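FAD-dependent oxidoreductase (Actinomadura kijaniata, PDB 4KCF) probably oxidises the amino group of a dTDP-linked 3-amino-4-keto sugar on the route to kijanose, as a flavin-dependent N-oxygenase of the acyl-CoA dehydrogenase family. Local coordinates at residues P85-G90 with E130-D135; S158-H163 with V197-T202; G280-V285 with V395-F400. All coordinates share one frame; numbering follows the deposited sequence.

How the contacts relate
The three contacts follow one another along the chain, one in each part of an acyl-CoA dehydrogenase fold: contact 1 in the helical N-terminal part, contact 2 in the middle beta domain, contact 3 in the C-terminal helical bundle. They do not touch, yet they meet through ligands. Contacts 1 and 2, with centres 24 Å apart, both reach the dTDP-sugar: Glu-130 binds O3' of the deoxyribose, whereas Ser-158 binds the amino sugar. Contacts 2 and 3, with centres 23 Å apart and nearest atoms about 7 Å, share FMN, Ser-158 and Ile-160 at its pyrimidine ring and Phe-400 at its ribityl chain. Contacts 1 and 3 lie farthest apart, 29 Å between centres.

Contact 1: P85-G90 with E130-D135; sequences PAELGG and EWRHGD. With AKM ([(2R,4S,6R)-4-azanyl-4,6-dimethyl-5,5-bis(oxidanyl)oxan-2-yl] [[(2R,3S,5R)-5-[5-methyl-2,4-bis(oxidanylidene)pyrimidin-1-yl]-3-oxidanyl-oxolan-2-yl]methoxy-oxidanyl-phosphoryl] hydrogen phosphate), chain B.
Glu-87 and Arg-132 form a salt bridge at the rim of a small apolar cluster round Trp-131, which joins the loop after helix 68-76 to the end of helix 111-133 in the helical N-terminal domain of the acyl-CoA dehydrogenase fold. From the short 3-10 turn 86-87, the Glu-87 side chain crosses the indole at a slant. Its CB lies 3.7 Å from Trp-131 CH2, and CG sits at the ring edge, in the ring plane. A bend at chi2 (76°) turns the carboxylate aside; CD faces Arg-132 NH2, and OE1 bonds to it at 2.9 Å. That bond is nearly straight (168°) and lies in the guanidinium plane, but it approaches OE1 from above the carboxylate plane. Leu-88 covers one indole face: CD1 stands 4.1 Å from the centroid of the six-membered ring, 16° off its normal, a CH-pi contact. Its CD2 reaches Trp-131 CZ2 at 3.6 Å. Pro-85 touches both residues of the helix, its CB 3.9 Å from Trp-131 CZ3 and its CG 3.5 Å from Arg-132 NH1. Trp-131 NE1 is hydrogen-bonded to Glu-143, which probably helps to fix the turn of the indole, while Glu-130 OE1 accepts from O3' of the dTDP-sugar at 2.8 Å.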
loop_
_atom_site.group_PDB
_atom_site.type_symbol
_atom_site.label_atom_id
_atom_site.label_comp_id
_atom_site.label_asym_id
_atom_site.label_seq_id
_atom_site.Cartn_x
_atom_site.Cartn_y
_atom_site.Cartn_z
ATOM N N PRO A 85 -7.987 -14.884 -5.917
ATOM C CA PRO A 85 -8.755 -15.409 -7.051
ATOM C C PRO A 85 -10.082 -16.066 -6.703
ATOM O O PRO A 85 -10.220 -16.702 -5.641
ATOM C CB PRO A 85 -7.794 -16.406 -7.693
ATOM C CG PRO A 85 -6.481 -15.697 -7.509
ATOM C CD PRO A 85 -6.544 -15.146 -6.108
ATOM N N ALA A 86 -11.055 -15.851 -7.582
ATOM C CA ALA A 86 -12.352 -16.489 -7.418
ATOM C C ALA A 86 -12.181 -18.010 -7.289
ATOM O O ALA A 86 -12.891 -18.625 -6.491
ATOM C CB ALA A 86 -13.271 -16.154 -8.616
ATOM N N GLU A 87 -11.264 -18.574 -8.076
ATOM C CA GLU A 87 -11.006 -20.014 -8.131
ATOM C C GLU A 87 -10.691 -20.511 -6.742
ATOM O O GLU A 87 -10.845 -21.698 -6.525
ATOM C CB GLU A 87 -9.766 -20.405 -8.948
ATOM C CG GLU A 87 -9.785 -20.082 -10.435
ATOM C CD GLU A 87 -9.559 -18.593 -10.749
ATOM O OE1 GLU A 87 -8.826 -18.280 -11.722
ATOM O OE2 GLU A 87 -10.123 -17.728 -10.033
ATOM N N LEU A 88 -10.236 -19.657 -5.829
ATOM C CA LEU A 88 -9.808 -20.097 -4.515
ATOM C C LEU A 88 -10.737 -19.644 -3.420
ATOM O O LEU A 88 -10.385 -19.678 -2.240
ATOM C CB LEU A 88 -8.397 -19.624 -4.191
ATOM C CG LEU A 88 -7.256 -20.123 -5.072
ATOM C CD1 LEU A 88 -5.948 -19.506 -4.569
ATOM C CD2 LEU A 88 -7.112 -21.645 -5.090
ATOM N N GLY A 89 -11.924 -19.208 -3.816
ATOM C CA GLY A 89 -12.925 -18.794 -2.848
ATOM C C GLY A 89 -12.970 -17.300 -2.567
ATOM O O GLY A 89 -13.737 -16.878 -1.689
ATOM N N GLY A 90 -12.154 -16.515 -3.282
ATOM C CA GLY A 90 -12.052 -15.061 -3.042
ATOM C C GLY A 90 -13.105 -14.280 -3.817
ATOM O O GLY A 90 -13.751 -14.864 -4.704
ATOM N N GLU A 130 1.992 -15.185 -8.032
ATOM C CA GLU A 130 2.845 -16.298 -7.608
ATOM C C GLU A 130 2.092 -17.596 -7.955
ATOM O O GLU A 130 2.629 -18.447 -8.638
ATOM C CB GLU A 130 3.193 -16.223 -6.124
ATOM C CG GLU A 130 4.025 -15.015 -5.690
ATOM C CD GLU A 130 5.459 -15.019 -6.206
ATOM O OE1 GLU A 130 6.193 -14.017 -6.070
ATOM O OE2 GLU A 130 5.875 -16.058 -6.751
ATOM N N TRP A 131 0.825 -17.674 -7.564
ATOM C CA TRP A 131 -0.028 -18.830 -7.783
ATOM C C TRP A 131 -0.145 -19.273 -9.234
ATOM O O TRP A 131 -0.038 -20.466 -9.504
ATOM C CB TRP A 131 -1.408 -18.603 -7.176
ATOM C CG TRP A 131 -2.362 -19.760 -7.282
ATOM C CD1 TRP A 131 -2.219 -20.993 -6.698
ATOM C CD2 TRP A 131 -3.628 -19.788 -7.961
ATOM N NE1 TRP A 131 -3.304 -21.781 -6.978
ATOM C CE2 TRP A 131 -4.186 -21.070 -7.750
ATOM C CE3 TRP A 131 -4.353 -18.851 -8.710
ATOM C CZ2 TRP A 131 -5.432 -21.447 -8.268
ATOM C CZ3 TRP A 131 -5.587 -19.230 -9.237
ATOM C CH2 TRP A 131 -6.111 -20.520 -9.012
ATOM N N ARG A 132 -0.334 -18.333 -10.153
ATOM C CA ARG A 132 -0.495 -18.644 -11.570
ATOM C C ARG A 132 0.840 -18.832 -12.287
ATOM O O ARG A 132 0.863 -19.455 -13.349
ATOM C CB ARG A 132 -1.272 -17.547 -12.315
ATOM C CG ARG A 132 -2.574 -17.071 -11.659
ATOM C CD ARG A 132 -3.448 -16.210 -12.573
ATOM N NE ARG A 132 -4.501 -15.498 -11.837
ATOM C CZ ARG A 132 -5.754 -15.909 -11.639
ATOM N NH1 ARG A 132 -6.611 -15.160 -10.959
ATOM N NH2 ARG A 132 -6.190 -17.072 -12.111
ATOM N N HIS A 133 1.939 -18.300 -11.767
ATOM C CA HIS A 133 3.152 -18.172 -12.600
ATOM C C HIS A 133 4.494 -18.543 -11.995
ATOM O O HIS A 133 5.511 -18.540 -12.675
ATOM C CB HIS A 133 3.315 -16.751 -13.174
ATOM C CG HIS A 133 2.167 -16.310 -14.030
ATOM N ND1 HIS A 133 2.020 -16.707 -15.342
ATOM C CD2 HIS A 133 1.107 -15.510 -13.757
ATOM C CE1 HIS A 133 0.900 -16.197 -15.828
ATOM N NE2 HIS A 133 0.332 -15.459 -14.889
ATOM N N GLY A 134 4.532 -18.815 -10.702
ATOM C CA GLY A 134 5.829 -19.128 -10.114
ATOM C C GLY A 134 6.022 -20.636 -10.164
ATOM O O GLY A 134 5.108 -21.385 -10.540
ATOM N N ASP A 135 7.237 -21.050 -9.805
ATOM C CA ASP A 135 7.601 -22.456 -9.610
ATOM C C ASP A 135 6.731 -23.174 -8.563
ATOM O O ASP A 135 5.828 -22.565 -7.964
ATOM C CB ASP A 135 9.108 -22.552 -9.335
ATOM C CG ASP A 135 9.485 -22.163 -7.919
ATOM O OD1 ASP A 135 8.585 -21.910 -7.083
ATOM O OD2 ASP A 135 10.711 -22.140 -7.656
HETATM O O2P AKM B . 6.876 -5.186 -4.270
HETATM P P AKM B . 7.451 -6.603 -4.356
HETATM O O1P AKM B . 8.902 -6.768 -4.703
HETATM O OPP AKM B . 7.267 -7.328 -2.949
HETATM P P2 AKM B . 6.011 -7.307 -1.956
HETATM O O3P AKM B . 6.244 -8.522 -1.068
HETATM O O1 AKM B . 6.246 -6.015 -1.045
HETATM C C1 AKM B . 5.501 -4.813 -1.127
HETATM C C2 AKM B . 6.260 -3.672 -0.427
HETATM C C3 AKM B . 5.318 -2.497 -0.161
HETATM C C3M AKM B . 5.253 -1.815 -1.532
HETATM N N3 AKM B . 5.900 -1.559 0.809
HETATM C C4 AKM B . 3.981 -2.914 0.469
HETATM O O4A AKM B . 4.096 -3.029 1.898
HETATM O O4B AKM B . 3.008 -1.870 0.280
HETATM C C5 AKM B . 3.510 -4.356 0.276
HETATM C C6 AKM B . 2.027 -4.679 0.136
HETATM O O5 AKM B . 4.278 -5.238 -0.539
HETATM O O4P AKM B . 4.636 -7.201 -2.595
HETATM O "O5'" AKM B . 6.569 -7.390 -5.445
HETATM C "C5'" AKM B . 6.961 -8.732 -5.729
HETATM C "C4'" AKM B . 5.643 -9.411 -6.059
HETATM C "C3'" AKM B . 5.767 -10.924 -6.272
HETATM O "O3'" AKM B . 5.368 -11.564 -5.068
HETATM C "C2'" AKM B . 4.773 -11.265 -7.369
HETATM C "C1'" AKM B . 4.319 -9.918 -7.936
HETATM O "O4'" AKM B . 5.145 -8.917 -7.305
HETATM N N11 AKM B . 4.395 -9.753 -9.394
HETATM C C21 AKM B . 3.297 -9.397 -10.051
HETATM O O21 AKM B . 2.127 -9.268 -9.379
HETATM N N31 AKM B . 3.270 -9.204 -11.381
HETATM C C41 AKM B . 4.419 -9.338 -12.067
HETATM O O41 AKM B . 4.466 -9.138 -13.405
HETATM C C51 AKM B . 5.672 -9.686 -11.375
HETATM C C5A AKM B . 6.950 -9.814 -12.156
HETATM C C61 AKM B . 5.587 -9.892 -10.008
#

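Contact 2: S158-H163 with V197-T202; sequences SGIKDH and VINART. With FMN (flavin mononucleotide), chain C; AKM ([(2R,4S,6R)-4-azanyl-4,6-dimethyl-5,5-bis(oxidanyl)oxan-2-yl] [[(2R,3S,5R)-5-[5-methyl-2,4-bis(oxidanylidene)pyrimidin-1-yl]-3-oxidanyl-oxolan-2-yl]methoxy-oxidanyl-phosphoryl] hydrogen phosphate), chain B.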
loop_
_atom_site.group_PDB
_atom_site.type_symbol
_atom_site.label_atom_id
_atom_site.label_comp_id
_atom_site.label_asym_id
_atom_site.label_seq_id
_atom_site.Cartn_x
_atom_site.Cartn_y
_atom_site.Cartn_z
ATOM N N SER A 158 3.860 -6.762 5.560
ATOM C CA SER A 158 4.942 -6.673 4.590
ATOM C C SER A 158 6.074 -5.935 5.283
ATOM O O SER A 158 5.823 -4.859 5.849
ATOM C CB SER A 158 4.475 -5.885 3.366
ATOM O OG SER A 158 5.646 -5.502 2.661
ATOM N N GLY A 159 7.276 -6.509 5.233
ATOM C CA GLY A 159 8.435 -5.972 5.955
ATOM C C GLY A 159 9.596 -5.754 4.998
ATOM O O GLY A 159 10.337 -6.716 4.732
ATOM N N ILE A 160 9.756 -4.537 4.453
ATOM C CA ILE A 160 10.781 -4.348 3.421
ATOM C C ILE A 160 12.039 -3.655 3.918
ATOM O O ILE A 160 13.152 -4.073 3.604
ATOM C CB ILE A 160 10.293 -3.591 2.141
ATOM C CG1 ILE A 160 9.144 -4.331 1.446
ATOM C CG2 ILE A 160 11.485 -3.225 1.236
ATOM C CD1 ILE A 160 9.415 -5.667 0.766
ATOM N N LYS A 161 11.856 -2.573 4.664
ATOM C CA LYS A 161 12.969 -1.695 5.031
ATOM C C LYS A 161 13.619 -2.104 6.348
ATOM O O LYS A 161 12.943 -2.114 7.384
ATOM C CB LYS A 161 12.466 -0.262 5.236
ATOM C CG LYS A 161 13.543 0.767 5.562
ATOM C CD LYS A 161 12.947 2.171 5.602
ATOM C CE LYS A 161 13.804 3.142 4.761
ATOM N NZ LYS A 161 15.211 3.178 5.253
ATOM N N ASP A 162 14.920 -2.365 6.308
ATOM C CA ASP A 162 15.689 -2.620 7.530
ATOM C C ASP A 162 15.746 -1.414 8.455
ATOM O O ASP A 162 15.846 -0.274 7.983
ATOM C CB ASP A 162 17.120 -3.042 7.206
ATOM C CG ASP A 162 17.179 -4.393 6.563
ATOM O OD1 ASP A 162 16.230 -5.163 6.815
ATOM O OD2 ASP A 162 18.127 -4.667 5.788
ATOM N N HIS A 163 15.617 -1.669 9.753
ATOM C CA HIS A 163 16.009 -0.721 10.786
ATOM C C HIS A 163 17.501 -0.379 10.613
ATOM O O HIS A 163 18.272 -1.183 10.088
ATOM C CB HIS A 163 15.627 -1.277 12.160
ATOM C CG HIS A 163 15.949 -0.369 13.306
ATOM N ND1 HIS A 163 15.028 0.493 13.864
ATOM C CD2 HIS A 163 17.088 -0.212 14.017
ATOM C CE1 HIS A 163 15.582 1.137 14.875
ATOM N NE2 HIS A 163 16.833 0.726 14.988
ATOM N N VAL A 197 5.582 -11.099 5.148
ATOM C CA VAL A 197 6.490 -11.306 4.015
ATOM C C VAL A 197 7.666 -10.332 4.103
ATOM O O VAL A 197 7.481 -9.105 3.965
ATOM C CB VAL A 197 5.780 -11.126 2.666
ATOM C CG1 VAL A 197 6.793 -11.236 1.524
ATOM C CG2 VAL A 197 4.593 -12.110 2.552
ATOM N N ILE A 198 8.857 -10.900 4.262
ATOM C CA ILE A 198 10.011 -10.142 4.690
ATOM C C ILE A 198 11.024 -10.065 3.557
ATOM O O ILE A 198 11.261 -11.106 2.963
ATOM C CB ILE A 198 10.617 -10.811 5.950
ATOM C CG1 ILE A 198 9.633 -10.773 7.135
ATOM C CG2 ILE A 198 11.916 -10.155 6.368
ATOM C CD1 ILE A 198 9.033 -9.423 7.450
ATOM N N ASN A 199 11.536 -8.882 3.204
ATOM C CA ASN A 199 12.671 -8.734 2.267
ATOM C C ASN A 199 13.993 -8.988 2.986
ATOM O O ASN A 199 14.340 -8.242 3.891
ATOM C CB ASN A 199 12.696 -7.351 1.582
ATOM C CG ASN A 199 14.065 -6.936 1.019
ATOM O OD1 ASN A 199 14.555 -5.830 1.300
ATOM N ND2 ASN A 199 14.664 -7.780 0.188
ATOM N N ALA A 200 14.726 -10.021 2.581
ATOM C CA ALA A 200 15.942 -10.413 3.268
ATOM C C ALA A 200 16.964 -10.746 2.195
ATOM O O ALA A 200 16.571 -11.007 1.059
ATOM C CB ALA A 200 15.682 -11.640 4.135
ATOM N N ARG A 201 18.246 -10.699 2.545
ATOM C CA ARG A 201 19.329 -11.184 1.683
ATOM C C ARG A 201 19.934 -12.467 2.248
ATOM O O ARG A 201 20.120 -12.611 3.461
ATOM C CB ARG A 201 20.460 -10.173 1.489
ATOM C CG ARG A 201 20.946 -9.512 2.761
ATOM C CD ARG A 201 22.466 -9.374 2.832
ATOM N NE ARG A 201 22.852 -8.095 2.255
ATOM C CZ ARG A 201 23.290 -7.938 1.011
ATOM N NH1 ARG A 201 23.599 -6.725 0.584
ATOM N NH2 ARG A 201 23.440 -8.972 0.192
ATOM N N THR A 202 20.231 -13.404 1.359
ATOM C CA THR A 202 20.938 -14.605 1.787
ATOM C C THR A 202 22.337 -14.197 2.248
ATOM O O THR A 202 22.862 -13.141 1.889
ATOM C CB THR A 202 21.046 -15.655 0.663
ATOM O OG1 THR A 202 21.653 -15.060 -0.494
ATOM C CG2 THR A 202 19.676 -16.194 0.292
HETATM N N1 FMN C . 6.916 -0.411 4.175
HETATM C C2 FMN C . 6.670 -1.745 4.102
HETATM O O2 FMN C . 7.545 -2.435 3.507
HETATM N N3 FMN C . 5.526 -2.271 4.622
HETATM C C4 FMN C . 4.695 -1.433 5.281
HETATM O O4 FMN C . 3.549 -1.932 5.822
HETATM C C4A FMN C . 4.926 -0.036 5.331
HETATM N N5 FMN C . 4.080 0.845 5.952
HETATM C C5A FMN C . 4.415 2.163 6.029
HETATM C C6 FMN C . 3.540 3.042 6.670
HETATM C C7 FMN C . 3.846 4.412 6.746
HETATM C C7M FMN C . 2.910 5.356 7.454
HETATM C C8 FMN C . 5.101 4.927 6.159
HETATM C C8M FMN C . 5.504 6.386 6.192
HETATM C C9 FMN C . 5.924 4.005 5.523
HETATM C C9A FMN C . 5.602 2.636 5.443
HETATM N N10 FMN C . 6.459 1.767 4.839
HETATM C C10 FMN C . 6.088 0.467 4.763
HETATM C "C1'" FMN C . 7.773 2.113 4.264
HETATM C "C2'" FMN C . 8.139 3.162 3.213
HETATM O "O2'" FMN C . 7.596 2.431 2.115
HETATM C "C3'" FMN C . 9.592 3.695 3.022
HETATM O "O3'" FMN C . 10.609 2.671 2.907
HETATM C "C4'" FMN C . 10.264 4.752 3.942
HETATM O "O4'" FMN C . 9.541 5.605 4.868
HETATM O O2P AKM B . 6.876 -5.186 -4.270
HETATM P P AKM B . 7.451 -6.603 -4.356
HETATM O O1P AKM B . 8.902 -6.768 -4.703
HETATM O OPP AKM B . 7.267 -7.328 -2.949
HETATM P P2 AKM B . 6.011 -7.307 -1.956
HETATM O O3P AKM B . 6.244 -8.522 -1.068
HETATM O O1 AKM B . 6.246 -6.015 -1.045
HETATM C C1 AKM B . 5.501 -4.813 -1.127
HETATM C C2 AKM B . 6.260 -3.672 -0.427
HETATM C C3 AKM B . 5.318 -2.497 -0.161
HETATM C C3M AKM B . 5.253 -1.815 -1.532
HETATM N N3 AKM B . 5.900 -1.559 0.809
HETATM C C4 AKM B . 3.981 -2.914 0.469
HETATM O O4A AKM B . 4.096 -3.029 1.898
HETATM O O4B AKM B . 3.008 -1.870 0.280
HETATM C C5 AKM B . 3.510 -4.356 0.276
HETATM C C6 AKM B . 2.027 -4.679 0.136
HETATM O O5 AKM B . 4.278 -5.238 -0.539
HETATM O O4P AKM B . 4.636 -7.201 -2.595
HETATM O "O5'" AKM B . 6.569 -7.390 -5.445
HETATM C "C5'" AKM B . 6.961 -8.732 -5.729
HETATM C "C4'" AKM B . 5.643 -9.411 -6.059
HETATM C "C3'" AKM B . 5.767 -10.924 -6.272
HETATM O "O3'" AKM B . 5.368 -11.564 -5.068
HETATM C "C2'" AKM B . 4.773 -11.265 -7.369
HETATM C "C1'" AKM B . 4.319 -9.918 -7.936
HETATM O "O4'" AKM B . 5.145 -8.917 -7.305
HETATM N N11 AKM B . 4.395 -9.753 -9.394
HETATM C C21 AKM B . 3.297 -9.397 -10.051
HETATM O O21 AKM B . 2.127 -9.268 -9.379
HETATM N N31 AKM B . 3.270 -9.204 -11.381
HETATM C C41 AKM B . 4.419 -9.338 -12.067
HETATM O O41 AKM B . 4.466 -9.138 -13.405
HETATM C C51 AKM B . 5.672 -9.686 -11.375
HETATM C C5A AKM B . 6.950 -9.814 -12.156
HETATM C C61 AKM B . 5.587 -9.892 -10.008
#
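Gly-159 and Asn-199 are joined where strand 156-159 runs parallel to strand 195-202 in the middle beta domain of the acyl-CoA dehydrogenase fold. Two backbone bonds set the register: Gly-159 N gives to Val-197 O (2.9 Å, 168°), and Asn-199 N gives to Gly-159 O (2.9 Å, 166°). The bare CA of Gly-159 is packed by Ile-198 CD1 at 3.8 Å; a CB there would fall 2.5 Å from that methyl, a clash. Asn-199, with the largest area buried by the pairing, lays its CB 3.8 Å from Ile-160 CD1, the two side chains crossing at about a right angle. Ile-160 sends its CB away from the neighbouring strand, and its side chain lines the ligand pocket: CG1 lies 3.5 Å from C2 of the sugar ligand, and its backbone N gives FMN O2 a weak bond. With all but CB of the side chain gone, an alanine here would probably open a gap between Asn-199 CB and the amino sugar. Ser-158 spans both ligands. Its backbone O accepts a weak bond from FMN N3, and its OG, swung anti to the backbone N (chi1 163°), is hydrogen-bonded to O4A of the sugar at 3.0 Å.

Contact 3: G280-V285 with V395-F400; sequences GVYVGV and VQAGRF. With FMN (flavin mononucleotide), chain C.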
loop_
_atom_site.group_PDB
_atom_site.type_symbol
_atom_site.label_atom_id
_atom_site.label_comp_id
_atom_site.label_asym_id
_atom_site.label_seq_id
_atom_site.Cartn_x
_atom_site.Cartn_y
_atom_site.Cartn_z
ATOM N N GLY A 280 -4.886 5.494 -4.269
ATOM C CA GLY A 280 -6.288 5.778 -3.988
ATOM C C GLY A 280 -6.488 6.291 -2.572
ATOM O O GLY A 280 -7.450 7.049 -2.295
ATOM N N VAL A 281 -5.618 5.864 -1.643
ATOM C CA VAL A 281 -5.757 6.348 -0.262
ATOM C C VAL A 281 -5.638 7.874 -0.242
ATOM O O VAL A 281 -6.463 8.585 0.381
ATOM C CB VAL A 281 -4.710 5.714 0.678
ATOM C CG1 VAL A 281 -4.651 6.446 2.019
ATOM C CG2 VAL A 281 -4.910 4.193 0.828
ATOM N N TYR A 282 -4.626 8.390 -0.960
ATOM C CA TYR A 282 -4.361 9.864 -0.882
ATOM C C TYR A 282 -5.438 10.598 -1.687
ATOM O O TYR A 282 -5.847 11.715 -1.317
ATOM C CB TYR A 282 -2.934 10.213 -1.381
ATOM C CG TYR A 282 -2.013 9.393 -0.520
ATOM C CD1 TYR A 282 -1.818 9.770 0.801
ATOM C CD2 TYR A 282 -1.418 8.216 -0.977
ATOM C CE1 TYR A 282 -1.060 8.987 1.656
ATOM C CE2 TYR A 282 -0.639 7.398 -0.117
ATOM C CZ TYR A 282 -0.480 7.826 1.199
ATOM O OH TYR A 282 0.307 7.136 2.110
ATOM N N VAL A 283 -5.924 9.924 -2.736
ATOM C CA VAL A 283 -7.024 10.523 -3.495
ATOM C C VAL A 283 -8.227 10.616 -2.560
ATOM O O VAL A 283 -8.940 11.616 -2.587
ATOM C CB VAL A 283 -7.390 9.780 -4.815
ATOM C CG1 VAL A 283 -8.621 10.413 -5.437
ATOM C CG2 VAL A 283 -6.244 9.797 -5.804
ATOM N N GLY A 284 -8.421 9.626 -1.679
ATOM C CA GLY A 284 -9.612 9.669 -0.794
ATOM C C GLY A 284 -9.484 10.688 0.329
ATOM O O GLY A 284 -10.465 11.328 0.741
ATOM N N VAL A 285 -8.258 10.838 0.845
ATOM C CA VAL A 285 -7.980 11.894 1.845
ATOM C C VAL A 285 -8.277 13.276 1.239
ATOM O O VAL A 285 -8.812 14.124 1.930
ATOM C CB VAL A 285 -6.538 11.783 2.335
ATOM C CG1 VAL A 285 -6.119 12.937 3.253
ATOM C CG2 VAL A 285 -6.443 10.462 3.073
ATOM N N VAL A 395 -2.231 12.885 4.887
ATOM C CA VAL A 395 -2.017 13.102 3.445
ATOM C C VAL A 395 -0.549 13.183 3.034
ATOM O O VAL A 395 -0.235 12.942 1.868
ATOM C CB VAL A 395 -2.776 14.341 2.886
ATOM C CG1 VAL A 395 -2.140 15.700 3.262
ATOM C CG2 VAL A 395 -2.897 14.173 1.361
ATOM N N GLN A 396 0.318 13.528 3.986
ATOM C CA GLN A 396 1.757 13.551 3.769
ATOM C C GLN A 396 2.400 12.158 3.641
ATOM O O GLN A 396 3.496 12.041 3.105
ATOM C CB GLN A 396 2.430 14.332 4.898
ATOM C CG GLN A 396 1.725 15.637 5.333
ATOM C CD GLN A 396 1.590 16.736 4.300
ATOM O OE1 GLN A 396 2.398 16.827 3.380
ATOM N NE2 GLN A 396 0.559 17.584 4.453
ATOM N N ALA A 397 1.759 11.088 4.093
ATOM C CA ALA A 397 2.446 9.784 4.199
ATOM C C ALA A 397 3.012 9.217 2.909
ATOM O O ALA A 397 4.072 8.559 2.918
ATOM C CB ALA A 397 1.473 8.801 4.845
ATOM N N GLY A 398 2.334 9.495 1.794
ATOM C CA GLY A 398 2.735 8.925 0.506
ATOM C C GLY A 398 4.119 9.403 0.074
ATOM O O GLY A 398 4.831 8.693 -0.668
ATOM N N ARG A 399 4.501 10.588 0.573
ATOM C CA ARG A 399 5.791 11.192 0.214
ATOM C C ARG A 399 6.891 10.318 0.825
ATOM O O ARG A 399 8.034 10.383 0.410
ATOM C CB ARG A 399 5.901 12.629 0.762
ATOM C CG ARG A 399 4.815 13.565 0.170
ATOM C CD ARG A 399 4.693 14.822 1.008
ATOM N NE ARG A 399 5.995 15.521 1.034
ATOM C CZ ARG A 399 6.224 16.617 1.755
ATOM N NH1 ARG A 399 5.268 17.088 2.549
ATOM N NH2 ARG A 399 7.421 17.191 1.739
ATOM N N PHE A 400 6.581 9.475 1.806
ATOM C CA PHE A 400 7.649 8.693 2.429
ATOM C C PHE A 400 7.535 7.203 2.123
ATOM O O PHE A 400 8.036 6.387 2.889
ATOM C CB PHE A 400 7.723 9.008 3.932
ATOM C CG PHE A 400 7.623 10.501 4.199
ATOM C CD1 PHE A 400 8.666 11.343 3.836
ATOM C CD2 PHE A 400 6.474 11.068 4.714
ATOM C CE1 PHE A 400 8.567 12.721 4.008
ATOM C CE2 PHE A 400 6.348 12.463 4.889
ATOM C CZ PHE A 400 7.410 13.283 4.519
HETATM N N1 FMN C . 6.916 -0.411 4.175
HETATM C C2 FMN C . 6.670 -1.745 4.102
HETATM O O2 FMN C . 7.545 -2.435 3.507
HETATM N N3 FMN C . 5.526 -2.271 4.622
HETATM C C4 FMN C . 4.695 -1.433 5.281
HETATM O O4 FMN C . 3.549 -1.932 5.822
HETATM C C4A FMN C . 4.926 -0.036 5.331
HETATM N N5 FMN C . 4.080 0.845 5.952
HETATM C C5A FMN C . 4.415 2.163 6.029
HETATM C C6 FMN C . 3.540 3.042 6.670
HETATM C C7 FMN C . 3.846 4.412 6.746
HETATM C C7M FMN C . 2.910 5.356 7.454
HETATM C C8 FMN C . 5.101 4.927 6.159
HETATM C C8M FMN C . 5.504 6.386 6.192
HETATM C C9 FMN C . 5.924 4.005 5.523
HETATM C C9A FMN C . 5.602 2.636 5.443
HETATM N N10 FMN C . 6.459 1.767 4.839
HETATM C C10 FMN C . 6.088 0.467 4.763
HETATM C "C1'" FMN C . 7.773 2.113 4.264
HETATM C "C2'" FMN C . 8.139 3.162 3.213
HETATM O "O2'" FMN C . 7.596 2.431 2.115
HETATM C "C3'" FMN C . 9.592 3.695 3.022
HETATM O "O3'" FMN C . 10.609 2.671 2.907
HETATM C "C4'" FMN C . 10.264 4.752 3.942
HETATM O "O4'" FMN C . 9.541 5.605 4.868
#
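Gly-398 lies against the ring of Tyr-282, and its backbone O is gripped by Lys-359 NZ, with a weak second bond from Asn-363 ND2. Both donors belong to helix 344-377, so the short 3-10 segment 397-399 is tied to one helix of the C-terminal helical bundle while it packs on another, helix 279-298. Across this interface the contact is by packing. Tyr-282 CZ stands 3.5 Å from Gly-398 CA, and a CB on the glycine would come a tight 3.0 Å from Tyr-282 CE2, evidence that the bare backbone permits the close approach. Tyr-282 OH is 3.1 Å from Gly-398 N, but the angle is too poor for a hydrogen bond. Ala-397 CB adds a contact at the ring edge, near the ring plane, 3.4 Å from the hydroxyl oxygen of Tyr-282. One helical turn on, Val-285 CG1 meets Val-395 CB at 3.6 Å. Val-395 holds CG2 anti to its own backbone N, while CG1 takes the place between N and the carbonyl carbon (chi1 75°); it is CG2 that comes 3.9 Å from Val-285 CG1. At the far end of the segment the chain reaches the flavin, where Phe-400 O accepts a hydrogen bond from FMN O4' at 2.6 Å.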